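Side-chain contacts in D-alanyl-lipoteichoic acid synthetase (Streptococcus pneumoniae, PDB 3BMA), which probably takes part in adding D-alanine to lipoteichoic acid during cell-wall biogenesis, as a membrane-bound member of the DltD family: residues Q92-L97 / S286-N291; L280-F285 / Y323-Q328; F294-V299 / Q316-I321. The protein carries 1 engineered substitution. One frame throughout, in Å; residues are numbered along the deposited sequence.

Contact 1. Residues Q92-L97 / S286-N291; sequences QMLPQL and SKSKVN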
ATOM      1  N   GLN C  92     -17.297   0.873  17.856  1.00 30.87           N
ATOM      2  CA  GLN C  92     -16.115   1.451  18.494  1.00 30.31           C
ATOM      3  C   GLN C  92     -15.726   0.755  19.802  1.00 33.03           C
ATOM      4  O   GLN C  92     -14.628   0.974  20.319  1.00 39.05           O
ATOM      5  CB  GLN C  92     -16.363   2.926  18.806  1.00 27.23           C
ATOM      6  CG  GLN C  92     -16.561   3.832  17.613  1.00 26.50           C
ATOM      7  CD  GLN C  92     -16.953   5.220  18.048  1.00 23.40           C
ATOM      8  OE1 GLN C  92     -18.098   5.459  18.420  1.00 38.36           O
ATOM      9  NE2 GLN C  92     -16.004   6.145  18.013  1.00 26.18           N
ATOM     10  N   MET C  93     -16.629  -0.057  20.345  1.00 32.38           N
ATOM     11  CA  MET C  93     -16.449  -0.619  21.687  1.00 33.11           C
ATOM     12  C   MET C  93     -16.848  -2.096  21.801  1.00 35.85           C
ATOM     13  O   MET C  93     -17.293  -2.542  22.858  1.00 36.41           O
ATOM     14  CB  MET C  93     -17.191   0.233  22.735  1.00 32.20           C
ATOM     15  CG  MET C  93     -18.647   0.533  22.400  1.00 31.92           C
ATOM     16  SD  MET C  93     -19.491   1.413  23.729  1.00 20.71           S
ATOM     17  CE  MET C  93     -21.077   1.690  22.976  1.00 24.48           C
ATOM     18  N   LEU C  94     -16.659  -2.843  20.713  1.00 34.95           N
ATOM     19  CA  LEU C  94     -16.948  -4.286  20.664  1.00 30.38           C
ATOM     20  C   LEU C  94     -16.303  -5.171  21.753  1.00 32.11           C
ATOM     21  O   LEU C  94     -17.004  -6.007  22.327  1.00 35.96           O
ATOM     22  CB  LEU C  94     -16.679  -4.854  19.258  1.00 34.84           C
ATOM     23  CG  LEU C  94     -17.859  -5.153  18.324  1.00 31.32           C
ATOM     24  CD1 LEU C  94     -19.032  -4.208  18.520  1.00 29.15           C
ATOM     25  CD2 LEU C  94     -17.415  -5.161  16.873  1.00 29.77           C
ATOM     26  N   PRO C  95     -14.987  -5.003  22.045  1.00 33.91           N
ATOM     27  CA  PRO C  95     -14.440  -5.822  23.138  1.00 35.30           C
ATOM     28  C   PRO C  95     -14.941  -5.413  24.531  1.00 36.49           C
ATOM     29  O   PRO C  95     -14.902  -6.223  25.462  1.00 37.17           O
ATOM     30  CB  PRO C  95     -12.924  -5.584  23.039  1.00 35.80           C
ATOM     31  CG  PRO C  95     -12.700  -4.932  21.712  1.00 36.19           C
ATOM     32  CD  PRO C  95     -13.935  -4.150  21.456  1.00 30.21           C
ATOM     33  N   GLN C  96     -15.412  -4.173  24.653  1.00 37.13           N
ATOM     34  CA  GLN C  96     -15.937  -3.630  25.909  1.00 35.75           C
ATOM     35  C   GLN C  96     -17.391  -4.042  26.156  1.00 37.76           C
ATOM     36  O   GLN C  96     -17.924  -3.844  27.251  1.00 39.50           O
ATOM     37  CB  GLN C  96     -15.821  -2.100  25.921  1.00 35.04           C
ATOM     38  CG  GLN C  96     -14.425  -1.558  26.235  1.00 24.64           C
ATOM     39  CD  GLN C  96     -13.424  -1.756  25.108  1.00 36.74           C
ATOM     40  OE1 GLN C  96     -12.320  -2.254  25.330  1.00 35.86           O
ATOM     41  NE2 GLN C  96     -13.806  -1.373  23.895  1.00 30.87           N
ATOM     42  N   LEU C  97     -18.024  -4.608  25.129  1.00 39.04           N
ATOM     43  CA  LEU C  97     -19.402  -5.087  25.223  1.00 37.61           C
ATOM     44  C   LEU C  97     -19.483  -6.605  25.355  1.00 33.99           C
ATOM     45  O   LEU C  97     -20.486  -7.125  25.837  1.00 35.84           O
ATOM     46  CB  LEU C  97     -20.220  -4.639  24.009  1.00 39.25           C
ATOM     47  CG  LEU C  97     -20.461  -3.144  23.774  1.00 35.61           C
ATOM     48  CD1 LEU C  97     -21.259  -2.977  22.503  1.00 28.89           C
ATOM     49  CD2 LEU C  97     -21.164  -2.475  24.946  1.00 39.50           C
ATOM     50  N   SER C 286     -26.245 -10.464  19.974  1.00 28.14           N
ATOM     51  CA  SER C 286     -26.077 -11.905  19.834  1.00 23.50           C
ATOM     52  C   SER C 286     -24.628 -12.296  19.553  1.00 30.27           C
ATOM     53  O   SER C 286     -24.119 -13.256  20.136  1.00 33.93           O
ATOM     54  CB  SER C 286     -27.002 -12.440  18.736  1.00 30.62           C
ATOM     55  OG  SER C 286     -26.819 -13.831  18.525  1.00 32.70           O
ATOM     56  N   LYS C 287     -23.979 -11.553  18.656  1.00 35.75           N
ATOM     57  CA  LYS C 287     -22.584 -11.793  18.283  1.00 35.62           C
ATOM     58  C   LYS C 287     -21.630 -11.530  19.443  1.00 38.84           C
ATOM     59  O   LYS C 287     -20.661 -12.265  19.630  1.00 41.02           O
ATOM     60  CB  LYS C 287     -22.183 -10.903  17.106  1.00 37.58           C
ATOM     61  CG  LYS C 287     -22.757 -11.301  15.758  1.00 40.68           C
ATOM     62  CD  LYS C 287     -22.495 -10.192  14.753  1.00 39.46           C
ATOM     63  CE  LYS C 287     -22.875 -10.605  13.350  1.00 45.83           C
ATOM     64  NZ  LYS C 287     -22.453  -9.580  12.358  1.00 43.83           N
ATOM     65  N   SER C 288     -21.917 -10.482  20.216  1.00 39.25           N
ATOM     66  CA  SER C 288     -21.060 -10.066  21.329  1.00 37.41           C
ATOM     67  C   SER C 288     -21.422 -10.756  22.640  1.00 37.10           C
ATOM     68  O   SER C 288     -20.727 -10.581  23.642  1.00 39.84           O
ATOM     69  CB  SER C 288     -21.117  -8.547  21.518  1.00 36.74           C
ATOM     70  OG  SER C 288     -20.967  -7.861  20.289  1.00 37.65           O
ATOM     71  N   LYS C 289     -22.504 -11.536  22.614  1.00 40.90           N
ATOM     72  CA  LYS C 289     -23.050 -12.239  23.785  1.00 44.75           C
ATOM     73  C   LYS C 289     -23.390 -11.293  24.938  1.00 41.66           C
ATOM     74  O   LYS C 289     -23.078 -11.588  26.095  1.00 40.77           O
ATOM     75  CB  LYS C 289     -22.113 -13.361  24.284  1.00 45.31           C
ATOM     76  CG  LYS C 289     -21.697 -14.385  23.240  1.00 46.28           C
ATOM     77  CD  LYS C 289     -20.958 -15.539  23.894  1.00 52.10           C
ATOM     78  CE  LYS C 289     -20.228 -16.387  22.866  1.00 70.10           C
ATOM     79  NZ  LYS C 289     -19.048 -15.674  22.287  1.00 76.57           N
ATOM     80  N   VAL C 290     -24.010 -10.154  24.629  1.00 37.92           N
ATOM     81  CA  VAL C 290     -24.412  -9.240  25.703  1.00 37.39           C
ATOM     82  C   VAL C 290     -25.778  -9.645  26.262  1.00 33.42           C
ATOM     83  O   VAL C 290     -26.601 -10.228  25.549  1.00 28.75           O
ATOM     84  CB  VAL C 290     -24.331  -7.698  25.335  1.00 35.36           C
ATOM     85  CG1 VAL C 290     -23.385  -7.431  24.178  1.00 31.04           C
ATOM     86  CG2 VAL C 290     -25.690  -7.096  25.064  1.00 33.04           C
ATOM     87  N   ASN C 291     -25.987  -9.375  27.546  1.00 37.44           N
ATOM     88  CA  ASN C 291     -27.255  -9.655  28.210  1.00 30.67           C
ATOM     89  C   ASN C 291     -27.962  -8.341  28.519  1.00 30.24           C
ATOM     90  O   ASN C 291     -27.725  -7.731  29.560  1.00 29.61           O
ATOM     91  CB  ASN C 291     -27.027 -10.477  29.484  1.00 35.29           C
ATOM     92  CG  ASN C 291     -28.320 -10.994  30.101  1.00 39.21           C
ATOM     93  OD1 ASN C 291     -29.366 -11.065  29.447  1.00 25.54           O
ATOM     94  ND2 ASN C 291     -28.248 -11.369  31.372  1.00 44.58           N
TER
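Leu97 and Val290 mark the closest approach of the two backbones, their CA atoms 6.5 Å apart, where the short turn of helix at 94-97 comes up to the chain running off the end of helix 274-287. Leu97 and Ser288 lose most surface here, while Val290 makes the closest touch. Its CB points at the other segment and its CG1 rests against the carbonyl oxygen of Leu97, with CG1 to O at 3.4 Å, so one branch of the valine meets backbone rather than side chain. The same methyl also approaches Leu97 CB, CG1 to CB being 4.2 Å, which is the apolar part of the contact. Val290 CG1 lies almost eclipsed with its own backbone N (chi1 -22°), and this rotation turns the methyl toward Leu97. Ser288, buried, points at 92-97 and faces Leu94 and Leu97, its hydroxyl bonded to Gln284 O one turn back in the helix. Leu94 adds a looser touch, its CD1 4.5 Å from Ser288 OG. Lys289, with positive phi, breaks the helical path just before Val290. The side chain of Leu97 also packs on Pro45 and Phe47 of strand 43-47, Val290 lies on Phe285 of helix 274-287, and backbone bonds from Ser288 to Asn99 and from Asn291 to Lys100 lead into the pairing of strands 101-105 and 291-296.

Contact 2. Residues L280-F285 / Y323-Q328; sequences LVLTQF and YQLESQ
Leu282 carries the contact: its side chain points from helix 274-287 straight at the last turn of helix 311-326, and both of its methyls are engaged. CD2 meets Leu325 CD2 at 3.8 Å, and CD1 lies nearly as close to that same methyl, so a single branch of Leu325 sits against the forked end of Leu282, the two side chains crossing at about a right angle. CD1 also comes up to the amide nitrogen of Gln328, at 3.5 Å from NE2. This nitrogen donates to Gln324 O one turn back, 2.7 Å away and fairly straight (162° at the hydrogen), while OE1 of the same amide accepts from Gln279 NE2 and Asn380 N. Bonds at both ends of the amide should hold its rotation, so that Leu282 CD1 meets it in a settled position. Both helices lie over strand 291-296 of the parallel sheet in this alpha/beta fold of the SGNH-hydrolase clan, and Phe294 of that strand packs on both Leu282 and Leu325. Packing thins toward Gln324, whose CG reaches only 4.2 Å from Leu282 CD1; its extended chain carries the amide on to Tyr275 O, Gln279 and Trp388. Tyr323, Glu326 and Ser327, partly exposed, make no contact with 280-285: there Ser327 OG donates back to Tyr323 O at 2.7 Å, and Ser327 N reaches that oxygen from the opposite face of the carbonyl plane.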
ATOM      1  N   LEU C 280     -30.405  -4.667  13.750  1.00 31.79           N
ATOM      2  CA  LEU C 280     -28.952  -4.483  13.721  1.00 27.57           C
ATOM      3  C   LEU C 280     -28.362  -4.589  15.117  1.00 27.60           C
ATOM      4  O   LEU C 280     -27.374  -5.290  15.328  1.00 31.24           O
ATOM      5  CB  LEU C 280     -28.584  -3.130  13.112  1.00 23.70           C
ATOM      6  CG  LEU C 280     -28.779  -2.986  11.604  1.00 30.52           C
ATOM      7  CD1 LEU C 280     -28.596  -1.551  11.202  1.00 31.43           C
ATOM      8  CD2 LEU C 280     -27.798  -3.867  10.863  1.00  6.37           C
ATOM      9  N   VAL C 281     -28.978  -3.876  16.054  1.00 25.90           N
ATOM     10  CA  VAL C 281     -28.588  -3.888  17.457  1.00 24.70           C
ATOM     11  C   VAL C 281     -28.662  -5.305  18.051  1.00 29.57           C
ATOM     12  O   VAL C 281     -27.687  -5.782  18.635  1.00 37.38           O
ATOM     13  CB  VAL C 281     -29.455  -2.882  18.259  1.00 24.84           C
ATOM     14  CG1 VAL C 281     -29.401  -3.144  19.756  1.00 20.17           C
ATOM     15  CG2 VAL C 281     -29.031  -1.454  17.948  1.00 23.18           C
ATOM     16  N   LEU C 282     -29.801  -5.978  17.861  1.00 28.23           N
ATOM     17  CA  LEU C 282     -30.038  -7.321  18.406  1.00 26.44           C
ATOM     18  C   LEU C 282     -29.038  -8.345  17.889  1.00 30.41           C
ATOM     19  O   LEU C 282     -28.593  -9.209  18.648  1.00 32.74           O
ATOM     20  CB  LEU C 282     -31.471  -7.791  18.115  1.00 21.20           C
ATOM     21  CG  LEU C 282     -32.618  -6.917  18.643  1.00 24.11           C
ATOM     22  CD1 LEU C 282     -33.969  -7.490  18.259  1.00 32.21           C
ATOM     23  CD2 LEU C 282     -32.530  -6.712  20.150  1.00 24.70           C
ATOM     24  N   THR C 283     -28.689  -8.228  16.604  1.00 25.65           N
ATOM     25  CA  THR C 283     -27.653  -9.056  15.976  1.00 29.54           C
ATOM     26  C   THR C 283     -26.295  -8.834  16.632  1.00 31.97           C
ATOM     27  O   THR C 283     -25.571  -9.796  16.905  1.00 35.97           O
ATOM     28  CB  THR C 283     -27.545  -8.780  14.459  1.00 20.06           C
ATOM     29  OG1 THR C 283     -28.839  -8.911  13.861  1.00 21.58           O
ATOM     30  CG2 THR C 283     -26.594  -9.757  13.789  1.00 30.51           C
ATOM     31  N   GLN C 284     -25.965  -7.571  16.901  1.00 33.09           N
ATOM     32  CA  GLN C 284     -24.721  -7.231  17.586  1.00 32.31           C
ATOM     33  C   GLN C 284     -24.704  -7.775  19.015  1.00 33.76           C
ATOM     34  O   GLN C 284     -23.674  -8.262  19.485  1.00 37.10           O
ATOM     35  CB  GLN C 284     -24.474  -5.719  17.579  1.00 30.67           C
ATOM     36  CG  GLN C 284     -23.023  -5.343  17.872  1.00 26.45           C
ATOM     37  CD  GLN C 284     -22.042  -6.084  16.975  1.00 35.88           C
ATOM     38  OE1 GLN C 284     -22.060  -5.931  15.751  1.00 23.75           O
ATOM     39  NE2 GLN C 284     -21.183  -6.893  17.581  1.00 29.63           N
ATOM     40  N   PHE C 285     -25.856  -7.711  19.681  1.00 29.34           N
ATOM     41  CA  PHE C 285     -26.030  -8.277  21.020  1.00 31.38           C
ATOM     42  C   PHE C 285     -25.821  -9.795  21.042  1.00 28.09           C
ATOM     43  O   PHE C 285     -25.279 -10.338  22.004  1.00 34.93           O
ATOM     44  CB  PHE C 285     -27.416  -7.933  21.580  1.00 23.85           C
ATOM     45  CG  PHE C 285     -27.552  -6.511  22.076  1.00 33.42           C
ATOM     46  CD1 PHE C 285     -26.454  -5.645  22.120  1.00 26.53           C
ATOM     47  CD2 PHE C 285     -28.780  -6.049  22.543  1.00 22.71           C
ATOM     48  CE1 PHE C 285     -26.588  -4.345  22.602  1.00 20.77           C
ATOM     49  CE2 PHE C 285     -28.922  -4.749  23.029  1.00 22.41           C
ATOM     50  CZ  PHE C 285     -27.827  -3.895  23.052  1.00 19.36           C
ATOM     51  N   TYR C 323     -42.421  -9.143  20.411  1.00 31.28           N
ATOM     52  CA  TYR C 323     -42.296 -10.340  19.582  1.00 38.26           C
ATOM     53  C   TYR C 323     -40.920 -10.456  18.932  1.00 38.41           C
ATOM     54  O   TYR C 323     -40.335 -11.534  18.922  1.00 41.48           O
ATOM     55  CB  TYR C 323     -43.393 -10.416  18.520  1.00 40.47           C
ATOM     56  CG  TYR C 323     -43.288 -11.657  17.656  1.00 47.19           C
ATOM     57  CD1 TYR C 323     -43.646 -12.912  18.158  1.00 44.48           C
ATOM     58  CD2 TYR C 323     -42.815 -11.582  16.344  1.00 44.60           C
ATOM     59  CE1 TYR C 323     -43.540 -14.055  17.378  1.00 45.00           C
ATOM     60  CE2 TYR C 323     -42.705 -12.722  15.553  1.00 50.04           C
ATOM     61  CZ  TYR C 323     -43.072 -13.953  16.076  1.00 49.04           C
ATOM     62  OH  TYR C 323     -42.965 -15.081  15.300  1.00 48.78           O
ATOM     63  N   GLN C 324     -40.413  -9.342  18.405  1.00 43.09           N
ATOM     64  CA  GLN C 324     -39.085  -9.294  17.789  1.00 39.47           C
ATOM     65  C   GLN C 324     -37.989  -9.664  18.789  1.00 36.20           C
ATOM     66  O   GLN C 324     -37.055 -10.395  18.456  1.00 39.88           O
ATOM     67  CB  GLN C 324     -38.817  -7.907  17.198  1.00 40.23           C
ATOM     68  CG  GLN C 324     -37.600  -7.855  16.274  1.00 42.43           C
ATOM     69  CD  GLN C 324     -37.464  -6.539  15.527  1.00 40.14           C
ATOM     70  OE1 GLN C 324     -38.277  -5.624  15.684  1.00 34.18           O
ATOM     71  NE2 GLN C 324     -36.430  -6.442  14.702  1.00 28.98           N
ATOM     72  N   LEU C 325     -38.126  -9.168  20.014  1.00 29.48           N
ATOM     73  CA  LEU C 325     -37.193  -9.484  21.087  1.00 33.22           C
ATOM     74  C   LEU C 325     -37.325 -10.940  21.535  1.00 35.08           C
ATOM     75  O   LEU C 325     -36.367 -11.708  21.439  1.00 42.57           O
ATOM     76  CB  LEU C 325     -37.401  -8.546  22.282  1.00 27.07           C
ATOM     77  CG  LEU C 325     -37.381  -7.029  22.079  1.00 34.99           C
ATOM     78  CD1 LEU C 325     -37.608  -6.317  23.408  1.00 30.69           C
ATOM     79  CD2 LEU C 325     -36.080  -6.567  21.443  1.00 32.07           C
ATOM     80  N   GLU C 326     -38.523 -11.311  21.989  1.00 35.79           N
ATOM     81  CA  GLU C 326     -38.758 -12.602  22.646  1.00 36.71           C
ATOM     82  C   GLU C 326     -38.684 -13.828  21.744  1.00 36.29           C
ATOM     83  O   GLU C 326     -38.257 -14.890  22.198  1.00 41.07           O
ATOM     84  CB  GLU C 326     -40.074 -12.589  23.426  1.00 35.45           C
ATOM     85  CG  GLU C 326     -39.969 -11.838  24.737  1.00 46.55           C
ATOM     86  CD  GLU C 326     -41.299 -11.651  25.436  1.00 53.90           C
ATOM     87  OE1 GLU C 326     -42.239 -11.105  24.818  1.00 52.84           O
ATOM     88  OE2 GLU C 326     -41.396 -12.039  26.619  1.00 60.02           O
ATOM     89  N   SER C 327     -39.073 -13.691  20.476  1.00 33.40           N
ATOM     90  CA  SER C 327     -38.991 -14.814  19.534  1.00 35.18           C
ATOM     91  C   SER C 327     -37.550 -15.135  19.147  1.00 36.44           C
ATOM     92  O   SER C 327     -37.278 -16.160  18.524  1.00 40.90           O
ATOM     93  CB  SER C 327     -39.837 -14.571  18.279  1.00 36.65           C
ATOM     94  OG  SER C 327     -39.258 -13.585  17.445  1.00 37.19           O
ATOM     95  N   GLN C 328     -36.637 -14.248  19.528  1.00 37.14           N
ATOM     96  CA  GLN C 328     -35.221 -14.408  19.243  1.00 35.79           C
ATOM     97  C   GLN C 328     -34.423 -14.718  20.507  1.00 39.52           C
ATOM     98  O   GLN C 328     -33.236 -15.017  20.434  1.00 44.01           O
ATOM     99  CB  GLN C 328     -34.682 -13.152  18.564  1.00 39.35           C
ATOM    100  CG  GLN C 328     -35.191 -12.952  17.151  1.00 31.53           C
ATOM    101  CD  GLN C 328     -34.539 -11.775  16.461  1.00 37.07           C
ATOM    102  OE1 GLN C 328     -33.714 -11.950  15.565  1.00 37.13           O
ATOM    103  NE2 GLN C 328     -34.902 -10.564  16.877  1.00 21.40           N
TER

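Contact 3. Residues F294-V299 / Q316-I321; sequences FIIPPV and QTVQKI
Ile296, the last residue of strand 291-296, meets two residues of helix 311-326 that lie one turn apart, Val318 and Ile321, and both branches of the isoleucine are used. The short branch goes to the valine: Ile296 CG2 touches Val318 CG2 at 3.8 Å, the closest pair of the contact, with the two side chains inclined to one another. The long branch carries CD1 to both helix residues. Its tip, Ile296 CD1, comes within 4.1 Å of Ile321 CG2 and within 4.2 Å of Val318 CG1. Ile296 and Ile321 lie side by side, running in opposite senses. Because CG2 of Ile321 stands anti to its backbone N, with CG1 taking the place beside N (chi1 -74°), it is the short branch of Ile321 that meets the strand residue. The contact is wholly apolar and buried.

Further out, Ile296 also packs on Ile333 and Asp335 of the neighbouring strand and on Arg322 of the helix, while Val318 reaches Asp335 and Ile321 leans on Tyr275 of helix 274-287. The strand itself is fixed by backbone bonds on both sides, Ile295 to Tyr104 and Ile106, and Phe294 and Ile296 to Ala334. On the helix, Lys320 is held by the carbonyls of Leu270, Trp388 and Tyr391 and by cation-pi contacts with Tyr275 and Trp388. Strand 291-296, helix 311-326 and the adjacent parallel strand 333-335 together form a beta-alpha-beta crossover, the unit from which three-layer alpha/beta folds of the SGNH-hydrolase clan are built.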
ATOM      1  N   PHE C 294     -34.223  -4.564  28.287  1.00 32.36           N
ATOM      2  CA  PHE C 294     -34.927  -3.564  27.485  1.00 27.63           C
ATOM      3  C   PHE C 294     -35.985  -2.812  28.285  1.00 34.54           C
ATOM      4  O   PHE C 294     -36.690  -3.394  29.115  1.00 30.26           O
ATOM      5  CB  PHE C 294     -35.541  -4.202  26.238  1.00 30.78           C
ATOM      6  CG  PHE C 294     -34.528  -4.861  25.345  1.00 31.82           C
ATOM      7  CD1 PHE C 294     -33.746  -4.101  24.476  1.00 30.00           C
ATOM      8  CD2 PHE C 294     -34.330  -6.237  25.392  1.00 35.03           C
ATOM      9  CE1 PHE C 294     -32.805  -4.697  23.652  1.00 19.02           C
ATOM     10  CE2 PHE C 294     -33.385  -6.846  24.573  1.00 34.04           C
ATOM     11  CZ  PHE C 294     -32.623  -6.075  23.702  1.00 27.11           C
ATOM     12  N   ILE C 295     -36.080  -1.510  28.035  1.00 34.45           N
ATOM     13  CA  ILE C 295     -37.042  -0.654  28.719  1.00 33.76           C
ATOM     14  C   ILE C 295     -38.034  -0.119  27.696  1.00 35.31           C
ATOM     15  O   ILE C 295     -37.641   0.481  26.694  1.00 34.95           O
ATOM     16  CB  ILE C 295     -36.349   0.536  29.433  1.00 31.42           C
ATOM     17  CG1 ILE C 295     -35.065   0.099  30.164  1.00 34.94           C
ATOM     18  CG2 ILE C 295     -37.332   1.294  30.336  1.00 32.45           C
ATOM     19  CD1 ILE C 295     -35.250  -0.875  31.326  1.00 32.35           C
ATOM     20  N   ILE C 296     -39.319  -0.358  27.937  1.00 36.59           N
ATOM     21  CA  ILE C 296     -40.362   0.163  27.061  1.00 32.59           C
ATOM     22  C   ILE C 296     -41.183   1.199  27.830  1.00 33.94           C
ATOM     23  O   ILE C 296     -42.023   0.831  28.645  1.00 34.11           O
ATOM     24  CB  ILE C 296     -41.261  -0.958  26.485  1.00 28.57           C
ATOM     25  CG1 ILE C 296     -40.407  -2.068  25.861  1.00 27.90           C
ATOM     26  CG2 ILE C 296     -42.227  -0.387  25.450  1.00 34.10           C
ATOM     27  CD1 ILE C 296     -41.204  -3.195  25.221  1.00 36.89           C
ATOM     28  N   PRO C 297     -40.922   2.499  27.585  1.00 37.64           N
ATOM     29  CA  PRO C 297     -41.589   3.606  28.276  1.00 38.17           C
ATOM     30  C   PRO C 297     -43.030   3.825  27.811  1.00 42.16           C
ATOM     31  O   PRO C 297     -43.377   3.456  26.682  1.00 39.83           O
ATOM     32  CB  PRO C 297     -40.739   4.831  27.890  1.00 36.79           C
ATOM     33  CG  PRO C 297     -39.520   4.290  27.223  1.00 42.79           C
ATOM     34  CD  PRO C 297     -39.943   3.003  26.610  1.00 41.10           C
ATOM     35  N   PRO C 298     -43.877   4.405  28.683  1.00 41.85           N
ATOM     36  CA  PRO C 298     -45.183   4.851  28.227  1.00 44.75           C
ATOM     37  C   PRO C 298     -45.170   6.292  27.710  1.00 48.66           C
ATOM     38  O   PRO C 298     -44.172   7.007  27.853  1.00 46.66           O
ATOM     39  CB  PRO C 298     -46.019   4.776  29.500  1.00 41.91           C
ATOM     40  CG  PRO C 298     -45.061   5.138  30.581  1.00 38.75           C
ATOM     41  CD  PRO C 298     -43.706   4.629  30.133  1.00 42.40           C
ATOM     42  N   VAL C 299     -46.279   6.700  27.102  1.00 49.66           N
ATOM     43  CA  VAL C 299     -46.546   8.105  26.835  1.00 51.62           C
ATOM     44  C   VAL C 299     -47.474   8.572  27.963  1.00 49.95           C
ATOM     45  O   VAL C 299     -48.231   7.768  28.509  1.00 51.22           O
ATOM     46  CB  VAL C 299     -47.162   8.306  25.416  1.00 48.44           C
ATOM     47  CG1 VAL C 299     -47.646   9.733  25.192  1.00 51.99           C
ATOM     48  CG2 VAL C 299     -46.146   7.949  24.346  1.00 55.10           C
ATOM     49  N   GLN C 316     -50.371  -2.320  20.615  1.00 39.20           N
ATOM     50  CA  GLN C 316     -50.201  -3.193  19.454  1.00 44.71           C
ATOM     51  C   GLN C 316     -48.786  -3.101  18.872  1.00 41.05           C
ATOM     52  O   GLN C 316     -48.291  -4.072  18.291  1.00 44.93           O
ATOM     53  CB  GLN C 316     -51.245  -2.864  18.387  1.00 47.01           C
ATOM     54  CG  GLN C 316     -51.573  -3.998  17.433  1.00 53.49           C
ATOM     55  CD  GLN C 316     -52.562  -3.591  16.356  1.00 54.96           C
ATOM     56  OE1 GLN C 316     -52.492  -4.075  15.223  1.00 65.99           O
ATOM     57  NE2 GLN C 316     -53.486  -2.694  16.701  1.00 50.18           N
ATOM     58  N   THR C 317     -48.147  -1.935  19.023  1.00 42.01           N
ATOM     59  CA  THR C 317     -46.759  -1.724  18.599  0.50 38.78           C
ATOM     60  C   THR C 317     -45.774  -2.299  19.611  1.00 37.09           C
ATOM     61  O   THR C 317     -44.710  -2.794  19.244  1.00 33.89           O
ATOM     62  CB  THR C 317     -46.443  -0.231  18.414  0.50 39.60           C
ATOM     63  OG1 THR C 317     -46.532   0.440  19.677  0.50 41.58           O
ATOM     64  CG2 THR C 317     -47.421   0.391  17.462  0.50 29.20           C
ATOM     65  N   VAL C 318     -46.141  -2.208  20.892  1.00 36.15           N
ATOM     66  CA  VAL C 318     -45.364  -2.818  21.981  1.00 34.04           C
ATOM     67  C   VAL C 318     -45.349  -4.343  21.815  1.00 34.83           C
ATOM     68  O   VAL C 318     -44.307  -4.977  21.967  1.00 35.08           O
ATOM     69  CB  VAL C 318     -45.899  -2.410  23.383  1.00 35.90           C
ATOM     70  CG1 VAL C 318     -45.307  -3.286  24.488  1.00 32.65           C
ATOM     71  CG2 VAL C 318     -45.587  -0.946  23.663  1.00 35.11           C
ATOM     72  N   GLN C 319     -46.503  -4.911  21.464  1.00 38.77           N
ATOM     73  CA  GLN C 319     -46.621  -6.332  21.131  1.00 39.68           C
ATOM     74  C   GLN C 319     -45.751  -6.716  19.934  1.00 38.20           C
ATOM     75  O   GLN C 319     -45.202  -7.819  19.892  1.00 43.04           O
ATOM     76  CB  GLN C 319     -48.082  -6.698  20.853  1.00 38.90           C
ATOM     77  CG  GLN C 319     -48.943  -6.886  22.098  1.00 48.62           C
ATOM     78  CD  GLN C 319     -50.437  -6.813  21.797  1.00 54.44           C
ATOM     79  OE1 GLN C 319     -50.945  -7.529  20.930  1.00 62.94           O
ATOM     80  NE2 GLN C 319     -51.146  -5.948  22.519  1.00 56.34           N
ATOM     81  N   LYS C 320     -45.625  -5.802  18.972  1.00 39.32           N
ATOM     82  CA  LYS C 320     -44.786  -6.017  17.791  1.00 37.78           C
ATOM     83  C   LYS C 320     -43.298  -5.968  18.149  1.00 39.02           C
ATOM     84  O   LYS C 320     -42.493  -6.737  17.600  1.00 31.38           O
ATOM     85  CB  LYS C 320     -45.110  -4.995  16.697  1.00 39.54           C
ATOM     86  CG  LYS C 320     -44.624  -5.412  15.324  1.00 37.22           C
ATOM     87  CD  LYS C 320     -44.902  -4.380  14.258  1.00 35.81           C
ATOM     88  CE  LYS C 320     -43.973  -4.612  13.078  1.00 30.52           C
ATOM     89  NZ  LYS C 320     -44.337  -3.824  11.875  1.00 37.77           N
ATOM     90  N   ILE C 321     -42.960  -5.068  19.076  1.00 28.43           N
ATOM     91  CA  ILE C 321     -41.604  -4.926  19.606  1.00 30.23           C
ATOM     92  C   ILE C 321     -41.208  -6.161  20.419  1.00 33.29           C
ATOM     93  O   ILE C 321     -40.175  -6.779  20.148  1.00 34.64           O
ATOM     94  CB  ILE C 321     -41.453  -3.613  20.448  1.00 27.71           C
ATOM     95  CG1 ILE C 321     -41.407  -2.396  19.518  1.00 23.87           C
ATOM     96  CG2 ILE C 321     -40.184  -3.637  21.309  1.00 21.37           C
ATOM     97  CD1 ILE C 321     -41.713  -1.067  20.185  1.00 24.44           C
TER

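How the contacts relate
Contacts 1 and 2 have centres 14 Å apart, as do contacts 2 and 3, while 24 Å separates contacts 1 and 3. Contact 2 is the middle member: it shares helix 274-287 with contact 1 and helix 311-326 with contact 3. Along the chain, the segments of contacts 1 and 2 alternate, contact 3 is nested inside the loop that contact 2 closes, and contact 1 closes before contact 3 opens. Phe294 CE1 lies 3.9 Å from Phe285 CE2, tying contacts 2 and 3. Contact 2 joins helix to helix and contact 3 helix to strand; contact 1 alone reaches back to the 90s, bringing an early part of the alpha/beta domain to its later half.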